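Local coordinates for protein esterase (Rhizomucor miehei CAU432, PDB 4WY8) that hydrolyses carboxylic esters, probably through the serine-nucleophile mechanism common to alpha/beta hydrolases, at residues P193-N198 with A237-A242. Sequence-based numbering, arbitrary orientation.
Sequences PVTDDN and ACPLKA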
loop_
_atom_site.group_PDB
_atom_site.type_symbol
_atom_site.label_atom_id
_atom_site.label_comp_id
_atom_site.label_asym_id
_atom_site.label_seq_id
_atom_site.Cartn_x
_atom_site.Cartn_y
_atom_site.Cartn_z
ATOM N N PRO A 193 9.498 -1.041 -11.111
ATOM C CA PRO A 193 9.872 -1.048 -12.538
ATOM C C PRO A 193 11.254 -0.481 -12.852
ATOM O O PRO A 193 11.769 0.319 -12.068
ATOM C CB PRO A 193 8.778 -0.170 -13.193
ATOM C CG PRO A 193 8.378 0.778 -12.113
ATOM C CD PRO A 193 8.461 -0.034 -10.818
ATOM N N VAL A 194 11.838 -0.921 -13.971
ATOM C CA VAL A 194 12.953 -0.230 -14.594
ATOM C C VAL A 194 12.373 0.895 -15.448
ATOM O O VAL A 194 11.499 0.645 -16.281
ATOM C CB VAL A 194 13.799 -1.169 -15.501
ATOM C CG1 VAL A 194 15.067 -0.449 -15.987
ATOM C CG2 VAL A 194 14.133 -2.453 -14.783
ATOM N N THR A 195 12.801 2.135 -15.214
ATOM C CA THR A 195 12.284 3.262 -15.989
ATOM C C THR A 195 13.382 4.150 -16.568
ATOM O O THR A 195 13.080 5.101 -17.287
ATOM C CB THR A 195 11.373 4.184 -15.165
ATOM O OG1 THR A 195 12.150 4.852 -14.162
ATOM C CG2 THR A 195 10.234 3.418 -14.531
ATOM N N ASP A 196 14.641 3.889 -16.224
ATOM C CA ASP A 196 15.720 4.740 -16.705
ATOM C C ASP A 196 17.035 3.968 -16.759
ATOM O O ASP A 196 17.096 2.781 -16.392
ATOM C CB ASP A 196 15.852 6.003 -15.828
ATOM C CG ASP A 196 16.428 7.207 -16.603
ATOM O OD1 ASP A 196 16.445 7.159 -17.856
ATOM O OD2 ASP A 196 16.790 8.232 -15.973
ATOM N N ASP A 197 18.072 4.625 -17.282
ATOM C CA ASP A 197 19.384 4.008 -17.392
ATOM C C ASP A 197 20.434 4.850 -16.674
ATOM O O ASP A 197 21.608 4.834 -17.032
ATOM C CB ASP A 197 19.769 3.800 -18.861
ATOM C CG ASP A 197 20.110 5.119 -19.585
ATOM O OD1 ASP A 197 19.608 6.197 -19.185
ATOM O OD2 ASP A 197 20.899 5.070 -20.552
ATOM N N ASN A 198 20.023 5.652 -15.709
ATOM C CA ASN A 198 21.040 6.317 -14.920
ATOM C C ASN A 198 21.443 5.407 -13.761
ATOM O O ASN A 198 20.652 5.168 -12.831
ATOM C CB ASN A 198 20.561 7.671 -14.417
ATOM C CG ASN A 198 21.622 8.387 -13.603
ATOM O OD1 ASN A 198 22.730 7.870 -13.411
ATOM N ND2 ASN A 198 21.286 9.570 -13.104
ATOM N N ALA A 237 12.169 2.567 -24.211
ATOM C CA ALA A 237 13.183 1.854 -23.451
ATOM C C ALA A 237 13.182 2.377 -22.007
ATOM O O ALA A 237 13.045 1.620 -21.036
ATOM C CB ALA A 237 14.557 2.062 -24.090
ATOM N N CYS A 238 13.294 3.696 -21.892
ATOM C CA CYS A 238 13.379 4.378 -20.604
ATOM C C CYS A 238 12.255 5.401 -20.533
ATOM O O CYS A 238 12.423 6.549 -20.936
ATOM C CB CYS A 238 14.731 5.066 -20.437
ATOM S SG CYS A 238 16.166 3.939 -20.629
ATOM N N PRO A 239 11.086 4.973 -20.040
ATOM C CA PRO A 239 9.919 5.862 -20.024
ATOM C C PRO A 239 10.078 7.066 -19.101
ATOM O O PRO A 239 9.289 8.000 -19.217
ATOM C CB PRO A 239 8.787 4.949 -19.533
ATOM C CG PRO A 239 9.489 3.784 -18.835
ATOM C CD PRO A 239 10.770 3.602 -19.596
ATOM N N LEU A 240 11.074 7.072 -18.221
ATOM C CA LEU A 240 11.313 8.245 -17.369
ATOM C C LEU A 240 11.802 9.455 -18.160
ATOM O O LEU A 240 11.654 10.605 -17.720
ATOM C CB LEU A 240 12.325 7.914 -16.282
ATOM C CG LEU A 240 12.619 8.986 -15.225
ATOM C CD1 LEU A 240 11.344 9.466 -14.500
ATOM C CD2 LEU A 240 13.663 8.467 -14.250
ATOM N N LYS A 241 12.380 9.200 -19.329
ATOM C CA LYS A 241 12.880 10.278 -20.184
ATOM C C LYS A 241 11.727 10.933 -20.963
ATOM O O LYS A 241 11.927 11.932 -21.653
ATOM C CB LYS A 241 13.928 9.744 -21.177
ATOM C CG LYS A 241 15.127 8.998 -20.566
ATOM C CD LYS A 241 16.150 8.651 -21.681
ATOM C CE LYS A 241 17.248 7.694 -21.201
ATOM N NZ LYS A 241 17.952 8.202 -19.988
ATOM N N ALA A 242 10.526 10.361 -20.873
ATOM C CA ALA A 242 9.380 10.925 -21.588
ATOM C C ALA A 242 9.016 12.302 -21.045
ATOM O O ALA A 242 9.230 12.599 -19.869
ATOM C CB ALA A 242 8.173 9.992 -21.496
#
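T195 and L240 join two loops by a single backbone hydrogen bond, L240 N to T195 O at 3.0 Å, with the donor in the carbonyl plane. Packing is tight around that oxygen: L240 CB comes within 3.1 Å of T195 O, while the ring of P239 lies alongside T195, its CD 3.9 Å from T195 CA. On this buried side Y270 of helix 264-276 touches T195 and P239, and E266 of the same helix accepts hydrogen bonds from the backbone N of T195 and of D196. C238 directs its sulfur to the D196-D197 backbone, SG standing 3.9 Å from D197 N. The side chain of L240 crosses that of D196 at about a right angle, its CD2 resting against D196 CB and OD2.

The partly exposed side relies instead on charge. K241 extends its chain and bends only at the last torsion (chi4 -54°), which brings NZ to both carboxylates, bridging D196 OD1 at 2.8 Å and D197 OD1 at 2.7 Å. Both oxygens are met syn, NZ lying 34° out of the D197 carboxylate plane. This salt-bridge network beside L240 ties the loop after strand 188-191 to a short 3-10 turn in the alpha/beta hydrolase fold.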